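Local atomic coordinates of protein YciF (Escherichia coli, PDB entry 2GS4), a protein that is of unknown function but, as a homodimeric stress protein with a ferritin-like helical bundle and a kinship to rubrerythrin, probably binds metal. Residues Phe10-Ser15 with Lys71-Val76; Ser19-Leu24 with Glu49-Gln54; Ile55-Gln60 with Lys137-Glu142; Lys108-Glu113 with Glu141-Thr146. One frame throughout, in Å; residues are numbered along the deposited sequence.

How the contacts relate
All four contacts belong to one ferritin-like helical bundle. Contacts 2, 3 and 4 pair helices 6-33, 38-63, 95-126 and 130-159 antiparallel, while contact 1 fastens the loop before helix 76-89 to helix 6-33. Contacts 2 and 4, with centres about 12 Å apart, meet in the carboxylate-rich interior, where Q54 NE2 probably hydrogen-bonds E143 OE1 at 2.7 Å; if a metal site exists as in relatives, this region is the likely place. Contact 3, about 10 Å from contact 2 between centres, shares E141 and E142 with contact 4. Contact 1 lies about 14 Å from contact 2, centre to centre, joined to it by C75 N to S19 OG, 2.8 Å.

Contact 1. Residues Phe10-Ser15 with Lys71-Val76; sequences FIHLLS and KRMKCV
The side chains of M73, a selenomethionine, and H12 cross at about a right angle, while the hydroxyl of S15 reaches the backbone of K71. This fastens the loop between helices 38-63 and 76-89 onto helix 6-33 of the ferritin-like bundle. M73 holds CG between its own backbone N and carbonyl carbon (chi1 56°), and a bend at chi3 then turns the end of the chain onto the helix. Its methyl CE lies 3.8 Å from H12 ND1 and 3.7 Å from S15 CB, wedged between the two residues. The selenium stands 4.7 Å from the centre of the H12 ring, an oblique Met-aromatic contact. Beside this van der Waals contact sits a polar one. S15 OG accepts the amide K71 N at 2.8 Å in a nearly straight bond (163°) and passes its own hydrogen to I11 O one turn back, so the buried hydroxyl is engaged both as acceptor and as donor. I70 covers the S15 side chain, and on the dimer side H12 packs on T119 of the second subunit. Water 1 adds a bridge from backbone to backbone, giving hydrogen bonds to S15 O and K71 O. Further along the loop, C75 takes the N-cap position of helix 76-89, and its amide is hydrogen-bonded to the S19 side chain. Within helix 6-33, I11 O receives S15 N and S15 OG from opposite faces of its carbonyl plane, the hydroxyl coming from 36° above that plane at 2.9 Å.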
loop_
_atom_site.group_PDB
_atom_site.type_symbol
_atom_site.label_atom_id
_atom_site.label_comp_id
_atom_site.label_asym_id
_atom_site.label_seq_id
_atom_site.Cartn_x
_atom_site.Cartn_y
_atom_site.Cartn_z
ATOM N N PHE A 10 10.335 -11.054 5.558
ATOM C CA PHE A 10 10.794 -9.948 6.381
ATOM C C PHE A 10 11.746 -9.031 5.628
ATOM O O PHE A 10 11.576 -7.805 5.657
ATOM C CB PHE A 10 11.467 -10.460 7.661
ATOM C CG PHE A 10 11.979 -9.358 8.561
ATOM C CD1 PHE A 10 13.340 -9.097 8.656
ATOM C CD2 PHE A 10 11.097 -8.575 9.307
ATOM C CE1 PHE A 10 13.820 -8.065 9.475
ATOM C CE2 PHE A 10 11.563 -7.547 10.123
ATOM C CZ PHE A 10 12.931 -7.295 10.209
ATOM N N ILE A 11 12.738 -9.607 4.949
ATOM C CA ILE A 11 13.676 -8.772 4.217
ATOM C C ILE A 11 12.949 -8.002 3.108
ATOM O O ILE A 11 13.211 -6.823 2.886
ATOM C CB ILE A 11 14.875 -9.606 3.651
ATOM C CG1 ILE A 11 15.884 -8.668 3.009
ATOM C CG2 ILE A 11 14.408 -10.659 2.665
ATOM C CD1 ILE A 11 16.260 -7.587 3.938
ATOM N N HIS A 12 12.019 -8.665 2.431
ATOM C CA HIS A 12 11.247 -8.025 1.371
ATOM C C HIS A 12 10.481 -6.815 1.915
ATOM O O HIS A 12 10.585 -5.714 1.369
ATOM C CB HIS A 12 10.252 -9.021 0.758
ATOM C CG HIS A 12 9.150 -8.371 -0.020
ATOM N ND1 HIS A 12 9.353 -7.768 -1.243
ATOM C CD2 HIS A 12 7.833 -8.220 0.261
ATOM C CE1 HIS A 12 8.208 -7.277 -1.685
ATOM N NE2 HIS A 12 7.270 -7.537 -0.791
ATOM N N LEU A 13 9.705 -7.017 2.978
ATOM C CA LEU A 13 8.922 -5.931 3.563
ATOM C C LEU A 13 9.771 -4.793 4.127
ATOM O O LEU A 13 9.381 -3.631 4.057
ATOM C CB LEU A 13 7.987 -6.480 4.650
ATOM C CG LEU A 13 6.807 -7.341 4.177
ATOM C CD1 LEU A 13 6.109 -7.950 5.382
ATOM C CD2 LEU A 13 5.834 -6.495 3.364
ATOM N N LEU A 14 10.922 -5.133 4.699
ATOM C CA LEU A 14 11.811 -4.122 5.263
ATOM C C LEU A 14 12.403 -3.272 4.142
ATOM O O LEU A 14 12.529 -2.048 4.274
ATOM C CB LEU A 14 12.942 -4.792 6.053
ATOM C CG LEU A 14 13.884 -3.827 6.776
ATOM C CD1 LEU A 14 13.168 -3.208 7.952
ATOM C CD2 LEU A 14 15.129 -4.583 7.251
ATOM N N SER A 15 12.762 -3.931 3.043
ATOM C CA SER A 15 13.341 -3.266 1.881
ATOM C C SER A 15 12.311 -2.342 1.235
ATOM O O SER A 15 12.654 -1.264 0.723
ATOM C CB SER A 15 13.815 -4.299 0.855
ATOM O OG SER A 15 14.882 -5.079 1.364
ATOM N N LYS A 71 17.206 -4.963 -0.163
ATOM C CA LYS A 71 17.199 -5.215 -1.593
ATOM C C LYS A 71 16.596 -3.978 -2.263
ATOM O O LYS A 71 15.637 -3.398 -1.760
ATOM C CB LYS A 71 16.410 -6.500 -1.898
ATOM C CG LYS A 71 17.108 -7.784 -1.381
ATOM C CD LYS A 71 16.305 -9.062 -1.644
ATOM C CE LYS A 71 17.184 -10.312 -1.525
ATOM N NZ LYS A 71 18.188 -10.415 -2.628
ATOM N N ARG A 72 17.198 -3.553 -3.374
ATOM C CA ARG A 72 16.756 -2.367 -4.111
ATOM C C ARG A 72 15.398 -2.577 -4.772
ATOM O O ARG A 72 15.191 -3.565 -5.470
ATOM C CB ARG A 72 17.797 -2.020 -5.180
ATOM C CG ARG A 72 17.690 -0.646 -5.824
ATOM C CD ARG A 72 18.955 -0.396 -6.645
ATOM N NE ARG A 72 19.035 0.933 -7.247
ATOM C CZ ARG A 72 20.152 1.654 -7.284
ATOM N NH1 ARG A 72 21.269 1.174 -6.747
ATOM N NH2 ARG A 72 20.162 2.848 -7.866
HETATM N N MSE A 73 14.476 -1.649 -4.548
HETATM C CA MSE A 73 13.143 -1.740 -5.136
HETATM C C MSE A 73 12.381 -0.445 -4.892
HETATM O O MSE A 73 12.766 0.358 -4.052
HETATM C CB MSE A 73 12.365 -2.926 -4.540
HETATM C CG MSE A 73 12.236 -2.904 -3.008
HETATM SE SE MSE A 73 11.116 -4.306 -2.226
HETATM C CE MSE A 73 12.382 -5.769 -2.231
ATOM N N LYS A 74 11.318 -0.230 -5.657
ATOM C CA LYS A 74 10.495 0.962 -5.501
ATOM C C LYS A 74 9.171 0.497 -4.897
ATOM O O LYS A 74 8.501 -0.370 -5.453
ATOM C CB LYS A 74 10.237 1.623 -6.859
ATOM C CG LYS A 74 9.599 3.025 -6.773
ATOM C CD LYS A 74 10.649 4.128 -6.905
ATOM C CE LYS A 74 10.048 5.510 -6.702
ATOM N NZ LYS A 74 8.848 5.757 -7.555
ATOM N N CYS A 75 8.810 1.063 -3.751
ATOM C CA CYS A 75 7.565 0.715 -3.076
ATOM C C CYS A 75 6.431 1.438 -3.802
ATOM O O CYS A 75 6.256 2.655 -3.660
ATOM C CB CYS A 75 7.626 1.138 -1.602
ATOM S SG CYS A 75 6.105 0.868 -0.660
ATOM N N VAL A 76 5.669 0.670 -4.575
ATOM C CA VAL A 76 4.558 1.193 -5.359
ATOM C C VAL A 76 3.424 1.739 -4.490
ATOM O O VAL A 76 2.756 2.703 -4.865
ATOM C CB VAL A 76 4.049 0.091 -6.321
ATOM C CG1 VAL A 76 2.750 0.495 -6.979
ATOM C CG2 VAL A 76 5.119 -0.158 -7.386
HETATM O O HOH W 1 14.560 -0.845 -1.006
#

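Contact 2. Residues Ser19-Leu24 with Glu49-Gln54; sequences SAEKQL and EETHGQ
Water 2 is gripped from both helices: E21 OE1 lies 2.8 Å from it, T51 OG1 2.7 Å, and Q54 OE1 at a distance so short that its detail is doubtful. All three are placed to accept, yet a water has only two hydrogens, so it can serve only two of them at a time. T51 OG1 has a further partner in H47 O. Helices 6-33 and 38-63 of the ferritin-like bundle run antiparallel here, their axes 9.4 Å apart at 151°. The side chain of E21 bends at chi2 (-72°), which lays its carboxylate alongside the opposite helix. There OE1 rests 3.3 Å from the methyl CG2 of T51, which is anti to its own backbone N and points at the glutamate, and the same methyl meets L24 CB more loosely. E21 OE2 comes within 3.4 Å of Q54 OE1, but both are acceptors and do not bond; the carboxylate and amide planes are turned 49° apart. Each group has a mate elsewhere: OE2 takes the hydroxyl of Y117, and Q54 sends NE2 to E143 and E142 on helix 130-159. With an alanine in place of E21, water 2 and the Y117 hydroxyl would probably each lose a partner, and a gap would open beside the T51 methyl. The buried interface thus joins a small apolar touch to acceptor oxygens held by water and by outside donors, a chemistry consistent with the carboxylate-lined interior of ferritin-like metal proteins.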
loop_
_atom_site.group_PDB
_atom_site.type_symbol
_atom_site.label_atom_id
_atom_site.label_comp_id
_atom_site.label_asym_id
_atom_site.label_seq_id
_atom_site.Cartn_x
_atom_site.Cartn_y
_atom_site.Cartn_z
ATOM N N SER A 19 12.384 1.824 1.004
ATOM C CA SER A 19 12.020 2.605 -0.171
ATOM C C SER A 19 10.939 3.630 0.174
ATOM O O SER A 19 11.029 4.781 -0.232
ATOM C CB SER A 19 11.544 1.679 -1.300
ATOM O OG SER A 19 10.859 2.399 -2.313
ATOM N N ALA A 20 9.931 3.213 0.937
ATOM C CA ALA A 20 8.840 4.102 1.322
ATOM C C ALA A 20 9.328 5.331 2.088
ATOM O O ALA A 20 8.881 6.441 1.834
ATOM C CB ALA A 20 7.818 3.331 2.165
ATOM N N GLU A 21 10.231 5.116 3.040
ATOM C CA GLU A 21 10.774 6.208 3.845
ATOM C C GLU A 21 11.578 7.157 2.959
ATOM O O GLU A 21 11.514 8.379 3.116
ATOM C CB GLU A 21 11.662 5.636 4.967
ATOM C CG GLU A 21 10.911 4.724 5.942
ATOM C CD GLU A 21 9.965 5.490 6.863
ATOM O OE1 GLU A 21 9.498 6.585 6.477
ATOM O OE2 GLU A 21 9.676 4.989 7.973
ATOM N N LYS A 22 12.320 6.571 2.024
ATOM C CA LYS A 22 13.153 7.305 1.075
ATOM C C LYS A 22 12.260 8.268 0.284
ATOM O O LYS A 22 12.542 9.459 0.168
ATOM C CB LYS A 22 13.807 6.317 0.108
ATOM C CG LYS A 22 15.239 6.623 -0.266
ATOM C CD LYS A 22 16.213 6.167 0.807
ATOM C CE LYS A 22 17.619 6.632 0.468
ATOM N NZ LYS A 22 18.531 6.543 1.636
ATOM N N GLN A 23 11.174 7.732 -0.260
ATOM C CA GLN A 23 10.231 8.529 -1.031
ATOM C C GLN A 23 9.558 9.522 -0.102
ATOM O O GLN A 23 9.341 10.679 -0.471
ATOM C CB GLN A 23 9.161 7.634 -1.667
ATOM C CG GLN A 23 9.703 6.511 -2.532
ATOM C CD GLN A 23 8.592 5.657 -3.120
ATOM O OE1 GLN A 23 7.658 6.171 -3.726
ATOM N NE2 GLN A 23 8.690 4.350 -2.940
ATOM N N LEU A 24 9.233 9.088 1.114
ATOM C CA LEU A 24 8.566 9.992 2.034
ATOM C C LEU A 24 9.391 11.267 2.299
ATOM O O LEU A 24 8.820 12.354 2.380
ATOM C CB LEU A 24 8.216 9.272 3.340
ATOM C CG LEU A 24 7.025 9.846 4.130
ATOM C CD1 LEU A 24 5.830 10.093 3.206
ATOM C CD2 LEU A 24 6.631 8.889 5.243
ATOM N N GLU A 49 12.188 15.313 9.456
ATOM C CA GLU A 49 13.394 15.041 10.223
ATOM C C GLU A 49 13.310 13.670 10.875
ATOM O O GLU A 49 14.240 12.874 10.772
ATOM C CB GLU A 49 13.601 16.132 11.266
ATOM C CG GLU A 49 13.827 17.489 10.636
ATOM C CD GLU A 49 14.908 17.441 9.575
ATOM O OE1 GLU A 49 14.845 18.243 8.620
ATOM O OE2 GLU A 49 15.826 16.599 9.698
ATOM N N GLU A 50 12.180 13.383 11.520
ATOM C CA GLU A 50 11.968 12.091 12.162
ATOM C C GLU A 50 12.101 10.948 11.139
ATOM O O GLU A 50 12.602 9.881 11.477
ATOM C CB GLU A 50 10.585 12.087 12.855
ATOM C CG GLU A 50 10.010 10.726 13.250
ATOM C CD GLU A 50 8.634 10.843 13.911
ATOM O OE1 GLU A 50 7.723 10.065 13.552
ATOM O OE2 GLU A 50 8.463 11.714 14.796
ATOM N N THR A 51 11.677 11.174 9.894
ATOM C CA THR A 51 11.775 10.143 8.859
ATOM C C THR A 51 13.230 9.858 8.479
ATOM O O THR A 51 13.587 8.700 8.220
ATOM C CB THR A 51 10.965 10.522 7.581
ATOM O OG1 THR A 51 9.567 10.601 7.897
ATOM C CG2 THR A 51 11.149 9.453 6.489
ATOM N N HIS A 52 14.064 10.899 8.427
ATOM C CA HIS A 52 15.469 10.687 8.112
ATOM C C HIS A 52 16.036 9.855 9.259
ATOM O O HIS A 52 16.873 8.972 9.051
ATOM C CB HIS A 52 16.226 12.020 7.988
ATOM C CG HIS A 52 16.288 12.550 6.588
ATOM N ND1 HIS A 52 15.660 13.716 6.198
ATOM C CD2 HIS A 52 16.882 12.056 5.475
ATOM C CE1 HIS A 52 15.863 13.913 4.908
ATOM N NE2 HIS A 52 16.601 12.920 4.445
ATOM N N GLY A 53 15.556 10.126 10.470
ATOM C CA GLY A 53 16.020 9.383 11.625
ATOM C C GLY A 53 15.588 7.925 11.569
ATOM O O GLY A 53 16.314 7.040 12.013
ATOM N N GLN A 54 14.398 7.675 11.027
ATOM C CA GLN A 54 13.873 6.321 10.926
ATOM C C GLN A 54 14.646 5.518 9.890
ATOM O O GLN A 54 14.795 4.294 10.025
ATOM C CB GLN A 54 12.362 6.376 10.620
ATOM C CG GLN A 54 11.588 6.999 11.786
ATOM C CD GLN A 54 10.164 7.415 11.458
ATOM O OE1 GLN A 54 9.766 7.461 10.299
ATOM N NE2 GLN A 54 9.396 7.745 12.496
HETATM O O HOH W 2 8.339 8.223 8.454
#

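Contact 3. Residues Ile55-Gln60 with Lys137-Glu142; sequences IERIDQ and KETLEE
R57 and T139 mark the nearest backbone approach, 8.1 Å between their CA atoms, where helices 38-63 and 130-159 run antiparallel at 162° with axes 10.8 Å apart. Across this wide separation of the axes in the ferritin-like bundle, one arginine carries a salt-bridge network with E138 and E142. R57 leaves its helix with CG anti to the backbone N and bends at chi3 (-68°), which turns the guanidinium against the facing helix. NH2 does most of the bonding: near the guanidinium plane it gives hydrogen bonds to T139 OG1 at 3.0 Å and to E142 OE1 at 3.2 Å. NH1 adds only a weak bond to E142 OE2. E138 works differently, its extended chain bringing OE2 over one face of the guanidinium, 3.6 Å from R57 NE; this is attraction of charges alone, since none of the N-H groups points at that oxygen. E142 OE1 has a second partner in Q54, while L135 packs on R57. Though E142 OE1 lies near the guanidinium plane, R57 NH2 meets it from 65° above the carboxylate plane.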
loop_
_atom_site.group_PDB
_atom_site.type_symbol
_atom_site.label_atom_id
_atom_site.label_comp_id
_atom_site.label_asym_id
_atom_site.label_seq_id
_atom_site.Cartn_x
_atom_site.Cartn_y
_atom_site.Cartn_z
ATOM N N ILE A 55 15.161 6.189 8.862
ATOM C CA ILE A 55 15.940 5.470 7.877
ATOM C C ILE A 55 17.226 5.024 8.595
ATOM O O ILE A 55 17.690 3.902 8.401
ATOM C CB ILE A 55 16.251 6.343 6.639
ATOM C CG1 ILE A 55 14.947 6.611 5.877
ATOM C CG2 ILE A 55 17.253 5.634 5.727
ATOM C CD1 ILE A 55 15.087 7.477 4.634
ATOM N N GLU A 56 17.789 5.884 9.440
ATOM C CA GLU A 56 19.003 5.487 10.161
ATOM C C GLU A 56 18.704 4.267 11.021
ATOM O O GLU A 56 19.533 3.362 11.144
ATOM C CB GLU A 56 19.522 6.622 11.054
ATOM C CG GLU A 56 19.998 7.841 10.270
ATOM C CD GLU A 56 21.174 7.532 9.373
ATOM O OE1 GLU A 56 21.286 8.176 8.314
ATOM O OE2 GLU A 56 21.990 6.658 9.730
ATOM N N ARG A 57 17.520 4.236 11.621
ATOM C CA ARG A 57 17.154 3.110 12.464
ATOM C C ARG A 57 17.064 1.825 11.632
ATOM O O ARG A 57 17.375 0.742 12.132
ATOM C CB ARG A 57 15.833 3.394 13.189
ATOM C CG ARG A 57 15.579 2.487 14.382
ATOM C CD ARG A 57 14.423 3.006 15.223
ATOM N NE ARG A 57 14.762 4.259 15.890
ATOM C CZ ARG A 57 13.924 5.283 16.019
ATOM N NH1 ARG A 57 14.308 6.387 16.648
ATOM N NH2 ARG A 57 12.707 5.213 15.492
ATOM N N ILE A 58 16.645 1.939 10.371
ATOM C CA ILE A 58 16.569 0.768 9.502
ATOM C C ILE A 58 17.985 0.241 9.235
ATOM O O ILE A 58 18.184 -0.965 9.124
ATOM C CB ILE A 58 15.858 1.082 8.142
ATOM C CG1 ILE A 58 14.350 1.276 8.356
ATOM C CG2 ILE A 58 16.086 -0.063 7.159
ATOM C CD1 ILE A 58 13.608 1.757 7.109
ATOM N N ASP A 59 18.964 1.133 9.114
ATOM C CA ASP A 59 20.341 0.689 8.884
ATOM C C ASP A 59 20.775 -0.125 10.098
ATOM O O ASP A 59 21.475 -1.134 9.970
ATOM C CB ASP A 59 21.302 1.870 8.713
ATOM C CG ASP A 59 20.966 2.734 7.518
ATOM O OD1 ASP A 59 20.496 2.192 6.498
ATOM O OD2 ASP A 59 21.197 3.958 7.592
ATOM N N GLN A 60 20.334 0.324 11.270
ATOM C CA GLN A 60 20.634 -0.347 12.530
ATOM C C GLN A 60 20.003 -1.737 12.563
ATOM O O GLN A 60 20.622 -2.692 13.031
ATOM C CB GLN A 60 20.106 0.462 13.724
ATOM C CG GLN A 60 20.919 1.698 14.116
ATOM C CD GLN A 60 20.391 2.353 15.388
ATOM O OE1 GLN A 60 20.959 2.195 16.470
ATOM N NE2 GLN A 60 19.286 3.075 15.262
ATOM N N LYS A 137 9.666 -1.209 16.951
ATOM C CA LYS A 137 8.566 -0.747 17.783
ATOM C C LYS A 137 8.778 0.733 18.109
ATOM O O LYS A 137 7.819 1.463 18.367
ATOM C CB LYS A 137 8.441 -1.611 19.053
ATOM C CG LYS A 137 7.674 -2.926 18.792
ATOM C CD LYS A 137 7.834 -3.948 19.914
ATOM C CE LYS A 137 7.285 -5.323 19.515
ATOM N NZ LYS A 137 5.795 -5.418 19.465
ATOM N N GLU A 138 10.033 1.180 18.075
ATOM C CA GLU A 138 10.320 2.582 18.344
ATOM C C GLU A 138 9.788 3.425 17.195
ATOM O O GLU A 138 9.195 4.480 17.415
ATOM C CB GLU A 138 11.825 2.804 18.537
ATOM C CG GLU A 138 12.318 2.206 19.845
ATOM C CD GLU A 138 13.785 2.472 20.111
ATOM O OE1 GLU A 138 14.248 2.115 21.214
ATOM O OE2 GLU A 138 14.477 3.029 19.227
ATOM N N THR A 139 9.988 2.973 15.968
ATOM C CA THR A 139 9.482 3.731 14.841
ATOM C C THR A 139 7.964 3.650 14.865
ATOM O O THR A 139 7.278 4.653 14.670
ATOM C CB THR A 139 10.014 3.194 13.513
ATOM O OG1 THR A 139 11.428 3.416 13.448
ATOM C CG2 THR A 139 9.354 3.921 12.348
ATOM N N LEU A 140 7.439 2.460 15.136
ATOM C CA LEU A 140 5.997 2.283 15.199
ATOM C C LEU A 140 5.377 3.336 16.111
ATOM O O LEU A 140 4.440 4.023 15.725
ATOM C CB LEU A 140 5.638 0.895 15.725
ATOM C CG LEU A 140 4.142 0.692 15.977
ATOM C CD1 LEU A 140 3.373 0.883 14.675
ATOM C CD2 LEU A 140 3.891 -0.687 16.551
ATOM N N GLU A 141 5.919 3.480 17.314
ATOM C CA GLU A 141 5.379 4.448 18.261
ATOM C C GLU A 141 5.506 5.901 17.799
ATOM O O GLU A 141 4.626 6.716 18.075
ATOM C CB GLU A 141 6.031 4.265 19.638
ATOM C CG GLU A 141 5.861 2.856 20.197
ATOM C CD GLU A 141 4.407 2.402 20.227
ATOM O OE1 GLU A 141 4.170 1.181 20.104
ATOM O OE2 GLU A 141 3.507 3.257 20.382
ATOM N N GLU A 142 6.592 6.236 17.101
ATOM C CA GLU A 142 6.762 7.604 16.621
ATOM C C GLU A 142 5.702 7.916 15.572
ATOM O O GLU A 142 5.145 9.012 15.544
ATOM C CB GLU A 142 8.159 7.807 16.020
ATOM C CG GLU A 142 9.285 7.836 17.051
ATOM C CD GLU A 142 10.646 8.015 16.405
ATOM O OE1 GLU A 142 10.783 7.720 15.196
ATOM O OE2 GLU A 142 11.585 8.439 17.108
#

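Contact 4. Residues Lys108-Glu113 with Glu141-Thr146; sequences KVEHYE and EEEKAT
E110 OE1 and E143 OE2 stand only 2.5 Å apart, the tightest point between helices 95-126 and 130-159. The two helices run antiparallel at 158° with axes 9.6 Å apart. Both glutamates set CG beside the backbone N and fold at chi2, which carries the two carboxylates inward; the side chains cross at about a right angle and the carboxylate planes are 61° apart. E113 lines the same buried side with its CB 3.8 Å from E143 OE2. Its own carboxylate keeps a little farther off, OE1 standing 4.3 Å from E143 OE2. The packing is looser toward T146, which is partly exposed: its methyl CG2 reaches no closer than 4.1 Å to E110 CD, while its hydroxyl lies within hydrogen-bonding reach of E50 OE1 on helix 38-63 and of E142 O. E143 is anchored through its other oxygen, OE1, which receives H47 NE2 besides Q54, so helix 38-63 helps position it. Trimming E110 to an alanine here is likely to leave E143 OE2 without its close neighbour and to open a gap beside the T146 methyl. H47 also packs on E110, and E113 OE1 comes near E21 OE2 of helix 6-33. Glutamates and a histidine drawn from the four helices of the bundle into one buried cluster recall the diiron centre of rubrerythrin and other ferritin-like proteins, and this is probably where YciF would hold metal.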
loop_
_atom_site.group_PDB
_atom_site.type_symbol
_atom_site.label_atom_id
_atom_site.label_comp_id
_atom_site.label_asym_id
_atom_site.label_seq_id
_atom_site.Cartn_x
_atom_site.Cartn_y
_atom_site.Cartn_z
ATOM N N LYS A 108 -3.336 9.115 5.753
ATOM C CA LYS A 108 -3.393 7.892 4.949
ATOM C C LYS A 108 -1.980 7.321 4.895
ATOM O O LYS A 108 -1.782 6.108 4.981
ATOM C CB LYS A 108 -3.895 8.193 3.524
ATOM C CG LYS A 108 -5.398 8.485 3.414
ATOM C CD LYS A 108 -6.222 7.254 3.757
ATOM C CE LYS A 108 -7.712 7.492 3.529
ATOM N NZ LYS A 108 -8.493 6.244 3.767
ATOM N N VAL A 109 -1.003 8.209 4.733
ATOM C CA VAL A 109 0.395 7.804 4.695
ATOM C C VAL A 109 0.709 7.175 6.056
ATOM O O VAL A 109 1.382 6.146 6.129
ATOM C CB VAL A 109 1.336 9.023 4.396
ATOM C CG1 VAL A 109 2.778 8.705 4.816
ATOM C CG2 VAL A 109 1.308 9.348 2.913
ATOM N N GLU A 110 0.183 7.755 7.131
ATOM C CA GLU A 110 0.435 7.192 8.455
ATOM C C GLU A 110 -0.273 5.853 8.671
ATOM O O GLU A 110 0.273 4.966 9.319
ATOM C CB GLU A 110 0.051 8.176 9.568
ATOM C CG GLU A 110 0.972 9.399 9.647
ATOM C CD GLU A 110 2.447 9.040 9.539
ATOM O OE1 GLU A 110 2.956 8.288 10.396
ATOM O OE2 GLU A 110 3.096 9.516 8.588
ATOM N N HIS A 111 -1.476 5.693 8.129
ATOM C CA HIS A 111 -2.185 4.425 8.282
ATOM C C HIS A 111 -1.278 3.342 7.698
ATOM O O HIS A 111 -1.070 2.288 8.306
ATOM C CB HIS A 111 -3.527 4.466 7.538
ATOM C CG HIS A 111 -4.283 3.171 7.568
ATOM N ND1 HIS A 111 -5.510 3.038 8.181
ATOM C CD2 HIS A 111 -3.994 1.958 7.038
ATOM C CE1 HIS A 111 -5.946 1.800 8.027
ATOM N NE2 HIS A 111 -5.047 1.125 7.338
ATOM N N TYR A 112 -0.720 3.622 6.525
ATOM C CA TYR A 112 0.169 2.686 5.854
ATOM C C TYR A 112 1.448 2.418 6.652
ATOM O O TYR A 112 1.837 1.274 6.844
ATOM C CB TYR A 112 0.546 3.222 4.473
ATOM C CG TYR A 112 1.472 2.323 3.678
ATOM C CD1 TYR A 112 0.977 1.232 2.968
ATOM C CD2 TYR A 112 2.841 2.581 3.621
ATOM C CE1 TYR A 112 1.824 0.422 2.212
ATOM C CE2 TYR A 112 3.696 1.779 2.872
ATOM C CZ TYR A 112 3.179 0.704 2.168
ATOM O OH TYR A 112 4.013 -0.076 1.399
ATOM N N GLU A 113 2.102 3.473 7.118
ATOM C CA GLU A 113 3.346 3.289 7.861
ATOM C C GLU A 113 3.173 2.504 9.150
ATOM O O GLU A 113 3.942 1.583 9.432
ATOM C CB GLU A 113 3.989 4.645 8.126
ATOM C CG GLU A 113 4.482 5.305 6.847
ATOM C CD GLU A 113 5.811 4.741 6.376
ATOM O OE1 GLU A 113 6.853 5.169 6.912
ATOM O OE2 GLU A 113 5.815 3.864 5.485
ATOM N N GLU A 141 5.919 3.480 17.314
ATOM C CA GLU A 141 5.379 4.448 18.261
ATOM C C GLU A 141 5.506 5.901 17.799
ATOM O O GLU A 141 4.626 6.716 18.075
ATOM C CB GLU A 141 6.031 4.265 19.638
ATOM C CG GLU A 141 5.861 2.856 20.197
ATOM C CD GLU A 141 4.407 2.402 20.227
ATOM O OE1 GLU A 141 4.170 1.181 20.104
ATOM O OE2 GLU A 141 3.507 3.257 20.382
ATOM N N GLU A 142 6.592 6.236 17.101
ATOM C CA GLU A 142 6.762 7.604 16.621
ATOM C C GLU A 142 5.702 7.916 15.572
ATOM O O GLU A 142 5.145 9.012 15.544
ATOM C CB GLU A 142 8.159 7.807 16.020
ATOM C CG GLU A 142 9.285 7.836 17.051
ATOM C CD GLU A 142 10.646 8.015 16.405
ATOM O OE1 GLU A 142 10.783 7.720 15.196
ATOM O OE2 GLU A 142 11.585 8.439 17.108
ATOM N N GLU A 143 5.429 6.948 14.706
ATOM C CA GLU A 143 4.429 7.133 13.663
ATOM C C GLU A 143 3.045 7.275 14.278
ATOM O O GLU A 143 2.209 8.034 13.780
ATOM C CB GLU A 143 4.465 5.966 12.681
ATOM C CG GLU A 143 5.729 5.948 11.829
ATOM C CD GLU A 143 5.978 7.277 11.138
ATOM O OE1 GLU A 143 6.822 8.058 11.628
ATOM O OE2 GLU A 143 5.317 7.548 10.115
ATOM N N LYS A 144 2.801 6.547 15.360
ATOM C CA LYS A 144 1.519 6.655 16.041
ATOM C C LYS A 144 1.403 8.058 16.642
ATOM O O LYS A 144 0.360 8.700 16.530
ATOM C CB LYS A 144 1.387 5.576 17.122
ATOM C CG LYS A 144 1.023 4.186 16.566
ATOM C CD LYS A 144 0.886 3.139 17.678
ATOM C CE LYS A 144 0.556 1.760 17.111
ATOM N NZ LYS A 144 0.539 0.713 18.177
ATOM N N ALA A 145 2.481 8.551 17.250
ATOM C CA ALA A 145 2.444 9.892 17.829
ATOM C C ALA A 145 2.301 10.934 16.723
ATOM O O ALA A 145 1.617 11.948 16.891
ATOM C CB ALA A 145 3.701 10.162 18.647
ATOM N N THR A 146 2.951 10.692 15.589
ATOM C CA THR A 146 2.855 11.625 14.477
ATOM C C THR A 146 1.400 11.648 14.007
ATOM O O THR A 146 0.848 12.704 13.720
ATOM C CB THR A 146 3.806 11.219 13.319
ATOM O OG1 THR A 146 5.166 11.370 13.749
ATOM C CG2 THR A 146 3.573 12.077 12.084
#